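Local coordinates for protein beta-galactosidase/beta-glucuronidase (Faecalibacterium prausnitzii L2-6, PDB 6MVF) that is a glycoside hydrolase family 2 enzyme of a human gut bacterium that binds flavin mononucleotide and probably hydrolyses beta-glucuronides or beta-galactosides, at residues L50-N55 / G71-T76; V89-L94 / F119-T124; V93-L98 / L159-N164; A100-N105 / L134-S139; G114-F119 / A335-S340. All coordinates share one frame; numbering follows the deposited sequence.

Contact 1. Residues L50-N55 / G71-T76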
# COMPACT_ATOMS: atom_id res chain seq x y z
N LEU A 50 5.26 22.12 -7.75
CA LEU A 50 5.10 22.58 -6.37
C LEU A 50 5.06 21.40 -5.40
O LEU A 50 4.56 20.32 -5.75
CB LEU A 50 3.81 23.38 -6.22
CG LEU A 50 3.58 24.50 -7.21
CD1 LEU A 50 2.34 25.29 -6.80
CD2 LEU A 50 4.84 25.38 -7.33
N PRO A 51 5.55 21.58 -4.15
CA PRO A 51 6.14 22.76 -3.49
C PRO A 51 7.42 23.25 -4.10
O PRO A 51 8.26 22.45 -4.48
CB PRO A 51 6.41 22.27 -2.06
CG PRO A 51 6.28 20.80 -2.11
CD PRO A 51 5.29 20.50 -3.18
N HIS A 52 7.59 24.57 -4.15
CA HIS A 52 8.75 25.12 -4.83
C HIS A 52 9.22 26.42 -4.20
O HIS A 52 8.41 27.26 -3.79
CB HIS A 52 8.46 25.36 -6.32
CG HIS A 52 9.62 25.94 -7.05
ND1 HIS A 52 9.77 27.30 -7.24
CD2 HIS A 52 10.72 25.35 -7.59
CE1 HIS A 52 10.91 27.52 -7.88
NE2 HIS A 52 11.50 26.36 -8.11
N THR A 53 10.53 26.57 -4.14
CA THR A 53 11.13 27.87 -3.89
C THR A 53 12.31 28.02 -4.82
O THR A 53 13.04 27.06 -5.08
CB THR A 53 11.61 28.03 -2.44
OG1 THR A 53 12.33 29.26 -2.34
CG2 THR A 53 12.49 26.85 -2.01
N TRP A 54 12.52 29.24 -5.33
CA TRP A 54 13.72 29.49 -6.12
C TRP A 54 14.96 29.68 -5.24
O TRP A 54 16.07 29.76 -5.79
CB TRP A 54 13.50 30.69 -7.06
CG TRP A 54 13.22 32.01 -6.38
CD1 TRP A 54 14.14 32.85 -5.76
CD2 TRP A 54 11.94 32.66 -6.25
NE1 TRP A 54 13.50 33.96 -5.25
CE2 TRP A 54 12.16 33.87 -5.53
CE3 TRP A 54 10.64 32.34 -6.66
CZ2 TRP A 54 11.12 34.76 -5.23
CZ3 TRP A 54 9.61 33.21 -6.37
CH2 TRP A 54 9.85 34.41 -5.66
N ASN A 55 14.83 29.70 -3.91
CA ASN A 55 15.96 29.85 -3.00
C ASN A 55 16.40 28.52 -2.39
O ASN A 55 17.14 28.53 -1.40
CB ASN A 55 15.65 30.86 -1.89
CG ASN A 55 15.35 32.26 -2.41
OD1 ASN A 55 14.34 32.88 -2.05
ND2 ASN A 55 16.23 32.76 -3.27
N GLY A 71 9.17 36.32 -8.90
CA GLY A 71 9.00 35.18 -9.78
C GLY A 71 7.53 34.99 -10.09
O GLY A 71 6.68 35.08 -9.20
N VAL A 72 7.23 34.76 -11.37
CA VAL A 72 5.87 34.54 -11.85
C VAL A 72 5.73 33.06 -12.16
O VAL A 72 6.47 32.51 -12.99
CB VAL A 72 5.56 35.39 -13.09
CG1 VAL A 72 4.15 35.11 -13.60
CG2 VAL A 72 5.71 36.84 -12.75
N TYR A 73 4.79 32.41 -11.48
CA TYR A 73 4.39 31.04 -11.76
C TYR A 73 3.14 31.08 -12.63
O TYR A 73 2.28 31.94 -12.44
CB TYR A 73 4.08 30.25 -10.47
CG TYR A 73 5.22 30.04 -9.46
CD1 TYR A 73 5.53 31.00 -8.50
CD2 TYR A 73 5.95 28.86 -9.46
CE1 TYR A 73 6.55 30.81 -7.58
CE2 TYR A 73 6.97 28.65 -8.54
CZ TYR A 73 7.27 29.63 -7.60
OH TYR A 73 8.29 29.39 -6.69
N SER A 74 3.03 30.14 -13.56
CA SER A 74 1.80 30.05 -14.34
C SER A 74 1.61 28.63 -14.82
O SER A 74 2.58 27.90 -15.07
CB SER A 74 1.80 31.02 -15.54
OG SER A 74 2.69 30.56 -16.54
N ARG A 75 0.34 28.24 -14.94
CA ARG A 75 -0.05 26.92 -15.44
C ARG A 75 -1.47 27.01 -15.97
O ARG A 75 -2.16 28.02 -15.80
CB ARG A 75 0.06 25.85 -14.36
CG ARG A 75 -1.06 25.88 -13.33
CD ARG A 75 -1.13 24.55 -12.61
NE ARG A 75 -2.12 23.68 -13.24
CZ ARG A 75 -2.29 22.40 -12.93
NH1 ARG A 75 -1.55 21.81 -12.02
NH2 ARG A 75 -3.22 21.71 -13.56
N THR A 76 -1.91 25.92 -16.59
CA THR A 76 -3.26 25.80 -17.15
C THR A 76 -4.10 24.85 -16.29
O THR A 76 -3.56 23.95 -15.64
CB THR A 76 -3.17 25.33 -18.60
OG1 THR A 76 -2.60 26.39 -19.36
CG2 THR A 76 -4.54 24.96 -19.18
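His52 and Tyr73 meet through a hydrogen bond of 2.6 Å between His52 ND1 and Tyr73 OH, with a bond angle of 166° at the hydrogen; either group could be the donor. Each partner lies at the edge of the other ring and near its plane, so the contact runs through the in-plane nitrogen and hydroxyl and not through a ring face. The rings themselves stand steeply, their planes 78° apart. His52 reaches this position with CG anti to its backbone N (chi1 179°), which carries the imidazole from the loop toward the strand.

Apolar groups flank the bond. Leu50 CD2 touches Tyr73 CE2 at 4.1 Å, whereas the indole of Trp54 approaches the other ortho carbon of the phenol, with Trp54 CZ3 4.1 Å from Tyr73 CE1. The same six-membered part of the indole also lies against the backbone of Gly71, where Trp54 CH2 comes within 3.8 Å of Gly71 N.

The second shell fixes the loop side. Thr53 OG1 accepts from Asn55 N at 3.0 Å, closing an ST turn directly around Trp54, and the same hydroxyl bonds to the carbonyl of Gly157. Trp54 NE1 is held by the carbonyl of Leu67, and its ring meets Phe38 edge-to-face. Tyr73 OH has a further, weak hydrogen bond from Leu159 N.

The contact thus ties the loop that follows strand 46-48 to strand 70-78. That strand lies between strands 34-37 and 131-139 in the antiparallel sheet, and Trp34 of strand 34-37 packs on both Leu50 and Tyr73.

Contact 2. Residues V89-L94 / F119-T124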
# COMPACT_ATOMS: atom_id res chain seq x y z
N VAL A 89 -15.94 28.22 -7.88
CA VAL A 89 -14.56 27.79 -8.04
C VAL A 89 -13.68 28.70 -7.21
O VAL A 89 -13.82 29.93 -7.27
CB VAL A 89 -14.12 27.81 -9.52
CG1 VAL A 89 -12.68 27.28 -9.66
CG2 VAL A 89 -15.14 27.03 -10.38
N TYR A 90 -12.78 28.11 -6.43
CA TYR A 90 -11.87 28.84 -5.58
C TYR A 90 -10.45 28.35 -5.85
O TYR A 90 -10.23 27.16 -6.04
CB TYR A 90 -12.21 28.65 -4.09
CG TYR A 90 -13.33 29.52 -3.55
CD1 TYR A 90 -14.68 29.20 -3.78
CD2 TYR A 90 -13.05 30.63 -2.77
CE1 TYR A 90 -15.70 30.01 -3.26
CE2 TYR A 90 -14.06 31.43 -2.24
CZ TYR A 90 -15.38 31.13 -2.48
OH TYR A 90 -16.35 31.95 -1.95
N VAL A 91 -9.49 29.27 -5.87
CA VAL A 91 -8.08 28.90 -5.84
C VAL A 91 -7.59 29.09 -4.42
O VAL A 91 -7.92 30.08 -3.76
CB VAL A 91 -7.22 29.69 -6.85
CG1 VAL A 91 -7.34 31.17 -6.64
CG2 VAL A 91 -5.78 29.28 -6.72
N GLU A 92 -6.84 28.10 -3.92
CA GLU A 92 -6.31 28.11 -2.56
C GLU A 92 -4.79 27.99 -2.63
O GLU A 92 -4.26 26.97 -3.07
CB GLU A 92 -6.93 26.97 -1.75
CG GLU A 92 -6.26 26.69 -0.43
CD GLU A 92 -6.97 25.59 0.34
OE1 GLU A 92 -7.93 25.91 1.09
OE2 GLU A 92 -6.57 24.39 0.18
N VAL A 93 -4.10 29.06 -2.22
CA VAL A 93 -2.64 29.08 -2.09
C VAL A 93 -2.31 28.79 -0.63
O VAL A 93 -2.79 29.49 0.27
CB VAL A 93 -2.05 30.43 -2.52
CG1 VAL A 93 -0.53 30.44 -2.32
CG2 VAL A 93 -2.42 30.74 -3.98
N LEU A 94 -1.49 27.76 -0.38
CA LEU A 94 -1.24 27.38 1.01
C LEU A 94 -0.15 28.22 1.66
O LEU A 94 -0.05 28.22 2.89
CB LEU A 94 -0.89 25.88 1.11
CG LEU A 94 -2.00 24.93 0.63
CD1 LEU A 94 -1.54 23.46 0.53
CD2 LEU A 94 -3.26 25.06 1.48
N PHE A 119 -4.26 31.60 1.79
CA PHE A 119 -5.24 32.58 1.34
C PHE A 119 -5.97 32.02 0.13
O PHE A 119 -5.42 31.19 -0.61
CB PHE A 119 -4.59 33.94 1.05
CG PHE A 119 -3.54 33.89 -0.01
CD1 PHE A 119 -2.23 33.59 0.31
CD2 PHE A 119 -3.86 34.19 -1.33
CE1 PHE A 119 -1.26 33.57 -0.69
CE2 PHE A 119 -2.90 34.16 -2.31
CZ PHE A 119 -1.60 33.85 -2.00
N ARG A 120 -7.24 32.43 -0.03
CA ARG A 120 -8.11 31.91 -1.08
C ARG A 120 -8.72 33.04 -1.88
O ARG A 120 -8.72 34.21 -1.46
CB ARG A 120 -9.23 31.02 -0.52
CG ARG A 120 -8.74 29.95 0.40
CD ARG A 120 -9.82 28.92 0.65
NE ARG A 120 -9.41 28.01 1.72
CZ ARG A 120 -9.77 28.14 2.99
NH1 ARG A 120 -10.57 29.14 3.38
NH2 ARG A 120 -9.33 27.25 3.88
N ALA A 121 -9.29 32.68 -3.03
CA ALA A 121 -9.92 33.63 -3.93
C ALA A 121 -11.04 32.95 -4.72
O ALA A 121 -10.82 31.88 -5.31
CB ALA A 121 -8.89 34.24 -4.89
N ASP A 122 -12.22 33.56 -4.72
CA ASP A 122 -13.36 33.09 -5.52
C ASP A 122 -13.12 33.48 -6.98
O ASP A 122 -13.32 34.62 -7.38
CB ASP A 122 -14.65 33.68 -4.96
CG ASP A 122 -15.91 33.20 -5.69
OD1 ASP A 122 -15.81 32.47 -6.70
OD2 ASP A 122 -17.03 33.58 -5.25
N ILE A 123 -12.69 32.54 -7.81
CA ILE A 123 -12.40 32.82 -9.20
C ILE A 123 -13.51 32.33 -10.12
O ILE A 123 -13.28 32.15 -11.31
CB ILE A 123 -11.04 32.25 -9.63
CG1 ILE A 123 -11.08 30.73 -9.59
CG2 ILE A 123 -9.95 32.77 -8.72
CD1 ILE A 123 -10.03 30.08 -10.44
N THR A 124 -14.71 32.12 -9.58
CA THR A 124 -15.84 31.58 -10.34
C THR A 124 -16.05 32.34 -11.65
O THR A 124 -16.02 31.76 -12.75
CB THR A 124 -17.12 31.63 -9.50
OG1 THR A 124 -16.94 30.91 -8.27
CG2 THR A 124 -18.31 31.03 -10.27
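Glu92 OE1 is gripped from the side by Arg120: Arg120 NE donates to Glu92 OE1 at 2.6 Å and 177°, and Arg120 NH2 adds a weak bond to the same oxygen. NE meets the anti lone pair of OE1, with the acceptor in the guanidinium plane. Both side chains run the same way from a non-hydrogen-bonded pair. The other carboxylate oxygen bonds Asn164 ND2, while Arg120 NH1 and NH2 also reach the carbonyls of Leu175 and Gly180.

On this same face, Asp122 lies over the ring of Tyr90, its CA 3.9 Å from the ring centroid in a CH-pi contact, and the carboxylate and ring planes are 20° apart. Tyr90 OH bonds Asp176.

The opposite face is apolar. Val93 CB sits over the Phe119 ring, 3.8 Å from its centroid; Phe119 takes chi1 60°, which folds the ring back across the valine. Val91 CG1 touches Ile123 CG2 at 3.7 Å.

Paired bonds join Val91 with Ala121 and Val93 with Phe119, and Val89 N donates to Thr124 OG1 at 2.9 Å. The pair sets outermost strand 119-122 against strand 88-93 in a sheet of the family 2 sugar-binding beta-sandwich, near the flavin site: the Arg120 side chain is about 7 Å from bound FMN at the nearest atoms.

Contact 3. Residues V93-L98 / L159-N164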
# COMPACT_ATOMS: atom_id res chain seq x y z
N VAL A 93 -4.10 29.06 -2.22
CA VAL A 93 -2.64 29.08 -2.09
C VAL A 93 -2.31 28.79 -0.63
O VAL A 93 -2.79 29.49 0.27
CB VAL A 93 -2.05 30.43 -2.52
CG1 VAL A 93 -0.53 30.44 -2.32
CG2 VAL A 93 -2.42 30.74 -3.98
N LEU A 94 -1.49 27.76 -0.38
CA LEU A 94 -1.24 27.38 1.01
C LEU A 94 -0.15 28.22 1.66
O LEU A 94 -0.05 28.22 2.89
CB LEU A 94 -0.89 25.88 1.11
CG LEU A 94 -2.00 24.93 0.63
CD1 LEU A 94 -1.54 23.46 0.53
CD2 LEU A 94 -3.26 25.06 1.48
N ALA A 95 0.65 28.93 0.85
CA ALA A 95 1.60 29.95 1.27
C ALA A 95 2.31 30.53 0.05
O ALA A 95 2.65 29.81 -0.89
CB ALA A 95 2.63 29.40 2.28
N ALA A 96 2.54 31.84 0.06
CA ALA A 96 3.27 32.50 -1.02
C ALA A 96 4.24 33.48 -0.38
O ALA A 96 3.84 34.54 0.11
CB ALA A 96 2.31 33.20 -1.99
N ALA A 97 5.53 33.14 -0.41
CA ALA A 97 6.54 33.90 0.31
C ALA A 97 7.17 34.90 -0.64
O ALA A 97 7.82 34.50 -1.61
CB ALA A 97 7.59 32.94 0.88
N LEU A 98 7.01 36.21 -0.37
CA LEU A 98 6.37 36.80 0.81
C LEU A 98 5.06 37.55 0.50
O LEU A 98 4.27 37.84 1.40
CB LEU A 98 7.31 37.80 1.45
CG LEU A 98 8.61 37.23 1.99
CD1 LEU A 98 9.49 38.37 2.49
CD2 LEU A 98 8.29 36.22 3.11
N LEU A 159 6.22 29.46 -4.01
CA LEU A 159 5.03 28.70 -3.63
C LEU A 159 5.48 27.40 -2.97
O LEU A 159 5.43 26.32 -3.56
CB LEU A 159 4.17 28.45 -4.87
CG LEU A 159 3.51 29.63 -5.54
CD1 LEU A 159 2.81 29.15 -6.80
CD2 LEU A 159 2.52 30.27 -4.56
N TYR A 160 5.93 27.50 -1.73
CA TYR A 160 6.69 26.40 -1.14
C TYR A 160 5.81 25.37 -0.43
O TYR A 160 6.34 24.45 0.21
CB TYR A 160 7.77 26.97 -0.20
CG TYR A 160 7.21 27.69 0.98
CD1 TYR A 160 6.90 29.04 0.91
CD2 TYR A 160 6.97 27.01 2.17
CE1 TYR A 160 6.37 29.71 2.02
CE2 TYR A 160 6.44 27.65 3.27
CZ TYR A 160 6.15 28.99 3.21
OH TYR A 160 5.62 29.61 4.34
N ARG A 161 4.47 25.50 -0.54
CA ARG A 161 3.53 24.55 0.04
C ARG A 161 2.52 23.99 -0.96
O ARG A 161 1.77 23.07 -0.60
CB ARG A 161 2.74 25.19 1.19
CG ARG A 161 3.57 25.48 2.44
CD ARG A 161 2.72 25.93 3.62
NE ARG A 161 3.60 26.29 4.72
CZ ARG A 161 3.34 27.20 5.65
NH1 ARG A 161 2.19 27.86 5.65
NH2 ARG A 161 4.25 27.45 6.58
N GLY A 162 2.47 24.51 -2.19
CA GLY A 162 1.54 24.06 -3.19
C GLY A 162 0.28 24.90 -3.22
O GLY A 162 0.09 25.83 -2.43
N VAL A 163 -0.61 24.52 -4.15
CA VAL A 163 -1.79 25.30 -4.53
C VAL A 163 -2.94 24.33 -4.82
O VAL A 163 -2.72 23.25 -5.37
CB VAL A 163 -1.50 26.21 -5.76
CG1 VAL A 163 -2.77 26.89 -6.26
CG2 VAL A 163 -0.43 27.26 -5.45
N ASN A 164 -4.16 24.72 -4.46
CA ASN A 164 -5.34 23.87 -4.60
C ASN A 164 -6.46 24.59 -5.32
O ASN A 164 -6.63 25.80 -5.20
CB ASN A 164 -5.90 23.42 -3.25
CG ASN A 164 -5.05 22.37 -2.58
OD1 ASN A 164 -4.62 21.40 -3.21
ND2 ASN A 164 -4.82 22.54 -1.28
O HOH W 1 2.45 27.28 -1.90
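Leu94 and its neighbours pack against Arg161 and Gly162 in a buried contact between two connecting segments, where the chain leaves strand 88-93 and where it enters strand 163-168. Val93 and Val163, CA atoms 4.6 Å apart, form the one bridge between the segments, a non-hydrogen-bonded pair, and Leu94 N to Gly162 O at 3.2 Å and 166° is the one direct hydrogen bond across them. Leu94 CD1 lies 3.5 Å from Arg161 O, and both leucine methyls touch Asn164 ND2, which Glu92 holds.

Past the direct bond a water takes over. It donates to Ala95 O at 2.7 Å and to Gly162 O, and accepts from Arg161 N, so it bridges the two backbones where direct pairing stops.

Other side chains meet small against large. Ala95 CB is 3.6 Å from Tyr160 OH, and Ala97 CB lies 3.6 Å from Tyr160 CE1; the two methyls lie on opposite sides of the ring plane, both approaching obliquely. In Tyr160, chi1 64° turns the ring toward these alanines; its OH bonds the carbonyl of Gly115. Arg161 extends past Ala95 CB, which touches its CD at 3.7 Å. Leu159 CD2 touches both Val93 CG1, at 3.8 Å, and Ala96 CB.

The contact closes one end of the sheet holding strands 88-93 and 163-168. The Arg161 guanidinium binds the carbonyls of Phe116 and Gln338, the latter linking it to the TIM barrel, consistent with the domain layout of glycosyl hydrolase family 2.

Contact 4. Residues A100-N105 / L134-S139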
# COMPACT_ATOMS: atom_id res chain seq x y z
N ALA A 100 2.06 38.25 -2.84
CA ALA A 100 1.53 37.51 -3.98
C ALA A 100 0.38 38.25 -4.66
O ALA A 100 -0.36 39.02 -4.03
CB ALA A 100 1.05 36.11 -3.57
N THR A 101 0.24 37.98 -5.96
CA THR A 101 -0.90 38.42 -6.76
C THR A 101 -1.37 37.25 -7.61
O THR A 101 -0.55 36.61 -8.28
CB THR A 101 -0.55 39.61 -7.68
OG1 THR A 101 -0.16 40.74 -6.89
CG2 THR A 101 -1.75 39.99 -8.52
N VAL A 102 -2.66 36.95 -7.58
CA VAL A 102 -3.23 35.84 -8.34
C VAL A 102 -4.05 36.40 -9.49
O VAL A 102 -4.92 37.26 -9.29
CB VAL A 102 -4.08 34.91 -7.45
CG1 VAL A 102 -4.60 33.70 -8.25
CG2 VAL A 102 -3.28 34.42 -6.25
N LYS A 103 -3.78 35.92 -10.70
CA LYS A 103 -4.55 36.29 -11.89
C LYS A 103 -5.11 35.04 -12.54
O LYS A 103 -4.40 34.04 -12.72
CB LYS A 103 -3.71 37.05 -12.91
CG LYS A 103 -3.46 38.50 -12.60
CD LYS A 103 -2.40 39.03 -13.55
CE LYS A 103 -1.97 40.44 -13.19
NZ LYS A 103 -0.50 40.61 -13.31
N VAL A 104 -6.39 35.09 -12.91
CA VAL A 104 -7.01 34.05 -13.73
C VAL A 104 -7.37 34.67 -15.07
O VAL A 104 -8.09 35.68 -15.12
CB VAL A 104 -8.24 33.45 -13.04
CG1 VAL A 104 -8.90 32.43 -13.95
CG2 VAL A 104 -7.83 32.80 -11.73
N ASN A 105 -6.87 34.07 -16.16
CA ASN A 105 -7.13 34.54 -17.51
C ASN A 105 -6.92 36.05 -17.63
O ASN A 105 -7.74 36.77 -18.21
CB ASN A 105 -8.54 34.15 -17.95
CG ASN A 105 -8.76 32.65 -18.01
OD1 ASN A 105 -7.89 31.88 -18.43
ND2 ASN A 105 -9.96 32.23 -17.60
N LEU A 134 -3.81 30.25 -14.99
CA LEU A 134 -3.61 30.69 -13.62
C LEU A 134 -2.21 31.29 -13.49
O LEU A 134 -1.22 30.64 -13.85
CB LEU A 134 -3.78 29.51 -12.65
CG LEU A 134 -3.51 29.66 -11.15
CD1 LEU A 134 -4.38 30.74 -10.60
CD2 LEU A 134 -3.76 28.34 -10.42
N THR A 135 -2.14 32.53 -12.98
CA THR A 135 -0.90 33.28 -12.87
C THR A 135 -0.74 33.77 -11.44
O THR A 135 -1.64 34.45 -10.92
CB THR A 135 -0.89 34.47 -13.85
OG1 THR A 135 -1.06 33.99 -15.19
CG2 THR A 135 0.42 35.24 -13.77
N ILE A 136 0.37 33.43 -10.79
CA ILE A 136 0.66 33.87 -9.43
C ILE A 136 2.01 34.59 -9.43
O ILE A 136 3.07 33.95 -9.56
CB ILE A 136 0.66 32.72 -8.42
CG1 ILE A 136 -0.64 31.92 -8.51
CG2 ILE A 136 0.86 33.26 -7.00
CD1 ILE A 136 -0.55 30.50 -7.92
N GLU A 137 1.98 35.91 -9.27
CA GLU A 137 3.19 36.69 -9.06
C GLU A 137 3.56 36.63 -7.59
O GLU A 137 2.73 36.94 -6.73
CB GLU A 137 2.97 38.14 -9.48
CG GLU A 137 3.08 38.39 -10.97
CD GLU A 137 2.97 39.87 -11.35
OE1 GLU A 137 2.25 40.17 -12.34
OE2 GLU A 137 3.59 40.72 -10.65
N VAL A 138 4.80 36.25 -7.31
CA VAL A 138 5.30 36.11 -5.94
C VAL A 138 6.58 36.92 -5.80
O VAL A 138 7.47 36.84 -6.64
CB VAL A 138 5.56 34.63 -5.60
CG1 VAL A 138 6.08 34.49 -4.17
CG2 VAL A 138 4.33 33.81 -5.83
N SER A 139 6.68 37.69 -4.73
CA SER A 139 7.86 38.49 -4.46
C SER A 139 8.33 38.24 -3.03
O SER A 139 7.54 38.35 -2.09
CB SER A 139 7.59 39.97 -4.65
OG SER A 139 8.72 40.73 -4.22
O HOH W 2 -3.79 34.56 -16.08
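Ala100 to Val104 and Leu134 to Val138 pair as antiparallel strands, their short axes 4.5 Å apart at closest approach and their directions 169° apart. Thr101 with Glu137 and Lys103 with Thr135 are the hydrogen-bonded pairs, each joined by two backbone bonds; Lys103 N to Thr135 O measures 2.6 Å. In the non-hydrogen-bonded pairs, CA-H groups approach carbonyls instead, as at Ala100 CA and Glu137 O, 3.1 Å apart.

The side chains divide cleanly between the two faces. Ala100, Val102, Val104, Leu134, Ile136 and Val138 share the buried face. Leu134 CD1 does most of the joining there: it lies 3.8 Å from Val102 CG1 and 4.2 Å from Val104 CG2, so one methyl spans two valines of the partner strand. The Leu134 branch swings away from its own N (chi1 175°) and across to that strand. Val102 CG2 also meets Ile136 CG1 at 4.3 Å.

On the other face, the hydrogen-bonded pairs carry polar groups. Lys103 and Glu137 reach toward each other diagonally, from successive hydrogen-bonded pairs with Val102 and Ile136 between, and form a salt bridge of 2.9 Å from Lys103 NZ to Glu137 OE1, though the hydrogen bond within it is weak. The lysine chain is extended until it bends at chi4 (138°), which turns NZ to the carboxylate. Closer to the backbone, Lys103 CB and Thr135 CB lie against each other. A water lies 2.9 Å from Thr135 OG1 and also bonds weakly to Lys103 O.

Chemically, the pair is amphipathic: backbone bonds set the register, aliphatic groups, mostly branched, face the sandwich interior, and a partly exposed ion pair with threonines forms the outer surface.

Contact 5. Residues G114-F119 / A335-S340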
# COMPACT_ATOMS: atom_id res chain seq x y z
N GLY A 114 2.35 38.48 3.49
CA GLY A 114 2.60 37.50 4.53
C GLY A 114 2.79 36.13 3.91
O GLY A 114 1.90 35.61 3.22
N GLY A 115 3.95 35.52 4.15
CA GLY A 115 4.33 34.37 3.35
C GLY A 115 4.19 33.03 4.05
O GLY A 115 4.88 32.08 3.67
N PHE A 116 3.32 32.94 5.05
CA PHE A 116 3.25 31.71 5.83
C PHE A 116 1.81 31.34 6.17
O PHE A 116 1.59 30.55 7.09
CB PHE A 116 4.07 31.83 7.13
CG PHE A 116 5.47 32.33 6.91
CD1 PHE A 116 5.73 33.70 6.82
CD2 PHE A 116 6.53 31.43 6.75
CE1 PHE A 116 7.00 34.16 6.58
CE2 PHE A 116 7.81 31.88 6.52
CZ PHE A 116 8.05 33.25 6.43
N SER A 117 0.82 31.90 5.45
CA SER A 117 -0.57 31.57 5.74
C SER A 117 -1.35 31.33 4.45
O SER A 117 -0.99 31.83 3.38
CB SER A 117 -1.25 32.67 6.58
OG SER A 117 -0.85 33.96 6.20
N ILE A 118 -2.40 30.53 4.59
CA ILE A 118 -3.28 30.18 3.48
C ILE A 118 -4.09 31.40 3.08
O ILE A 118 -4.53 32.18 3.94
CB ILE A 118 -4.20 29.01 3.89
CG1 ILE A 118 -3.39 27.76 4.20
CG2 ILE A 118 -5.26 28.69 2.84
CD1 ILE A 118 -4.12 26.77 5.07
N PHE A 119 -4.26 31.60 1.79
CA PHE A 119 -5.24 32.58 1.34
C PHE A 119 -5.97 32.02 0.13
O PHE A 119 -5.42 31.19 -0.61
CB PHE A 119 -4.59 33.94 1.05
CG PHE A 119 -3.54 33.89 -0.01
CD1 PHE A 119 -2.23 33.59 0.31
CD2 PHE A 119 -3.86 34.19 -1.33
CE1 PHE A 119 -1.26 33.57 -0.69
CE2 PHE A 119 -2.90 34.16 -2.31
CZ PHE A 119 -1.60 33.85 -2.00
N ALA A 335 8.98 28.39 15.64
CA ALA A 335 9.43 29.71 15.25
C ALA A 335 9.71 29.75 13.75
O ALA A 335 9.92 28.70 13.12
CB ALA A 335 10.67 30.09 16.07
N HIS A 336 9.70 30.94 13.14
CA HIS A 336 9.29 32.23 13.72
C HIS A 336 8.05 32.72 12.98
O HIS A 336 7.91 33.91 12.72
CB HIS A 336 10.36 33.32 13.59
CG HIS A 336 11.52 33.19 14.53
ND1 HIS A 336 11.40 33.35 15.90
CD2 HIS A 336 12.84 32.99 14.30
CE1 HIS A 336 12.59 33.21 16.47
NE2 HIS A 336 13.48 33.00 15.51
N TYR A 337 7.18 31.80 12.61
CA TYR A 337 6.12 32.09 11.64
C TYR A 337 5.12 30.95 11.73
O TYR A 337 5.29 30.01 12.51
CB TYR A 337 6.71 32.24 10.24
CG TYR A 337 7.83 31.26 10.01
CD1 TYR A 337 7.56 29.91 9.77
CD2 TYR A 337 9.15 31.67 10.08
CE1 TYR A 337 8.59 29.00 9.58
CE2 TYR A 337 10.19 30.76 9.90
CZ TYR A 337 9.91 29.43 9.65
OH TYR A 337 10.94 28.52 9.47
N GLN A 338 4.07 31.04 10.93
CA GLN A 338 3.11 29.95 10.85
C GLN A 338 3.73 28.78 10.08
O GLN A 338 4.37 28.98 9.05
CB GLN A 338 1.83 30.44 10.18
CG GLN A 338 0.84 29.38 9.85
CD GLN A 338 -0.48 29.98 9.43
OE1 GLN A 338 -0.83 31.08 9.85
NE2 GLN A 338 -1.21 29.27 8.59
N HIS A 339 3.59 27.57 10.62
CA HIS A 339 4.15 26.41 9.95
C HIS A 339 3.10 25.72 9.07
O HIS A 339 1.98 26.22 8.86
CB HIS A 339 4.76 25.45 10.98
CG HIS A 339 6.15 25.81 11.39
ND1 HIS A 339 7.23 24.97 11.18
CD2 HIS A 339 6.66 26.91 11.98
CE1 HIS A 339 8.33 25.54 11.63
NE2 HIS A 339 8.01 26.72 12.13
N SER A 340 3.48 24.58 8.50
CA SER A 340 2.58 23.82 7.64
C SER A 340 1.46 23.18 8.45
O SER A 340 1.67 22.68 9.56
CB SER A 340 3.36 22.75 6.90
OG SER A 340 2.48 21.79 6.34
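Aromatic stacking dominates where Phe116 meets Tyr337. The rings form an offset stack with centroids 4.5 Å apart and planes at 15°, and Phe116 CD2 approaches Tyr337 CG to 3.5 Å. The offset places Tyr337 CB over the same ring, 3.6 Å from the Phe116 centroid and 15° off its normal, which adds a CH-pi contact. Tyr337 adopts chi1 37°, which lays its ring over one face of Phe116, while Ala335 O lies over the opposite face of the phenol.

Van der Waals contacts involve Gln338. Its extended chain runs past the carbonyl of Phe116, and Gln338 OE1 lies 3.7 Å from Ser117 CB.

Polar bonds lead away from the interface, since no hydrogen bond joins the two segments directly. Gln338 NE2 bonds Gln384, Ser117 OG bonds Glu380 and Tyr337 OH is held by His302 and Gln303. Arg161 adds an indirect link between the two sides. Within the barrel loop, His339 NE2 donates to Ala335 O at 2.9 Å.

The interface joins the loop between strands 107-113 and 119-122 of the sugar-binding domain to the loop between barrel strand 331-334 and helix 341-350, with helix 368-385 flanking both.

Contacts 1 to 4 all lie within the sugar-binding domain, whereas contact 5 reaches from it to the TIM barrel. Contacts 2 and 4 are strand pairings in different sheets whose apolar faces meet, as Ile123 on Val104 and Phe119 on Ala100 testify; their outward faces carry salt bridges. Strand 70-78 of contact 1 is backbone-bonded to strand 131-139 of contact 4, while contact 1 itself ties it to a loop by aromatic and histidine chemistry. Contact 3 shares Val93 and Leu94 with contact 2 and is largely loop packing, joined to contact 1 through His52 and Leu159. Every contact is buried overall; contact 5, its centre about 10 Å from the chain's centre, is the most central and, like contact 1, relies on side chains.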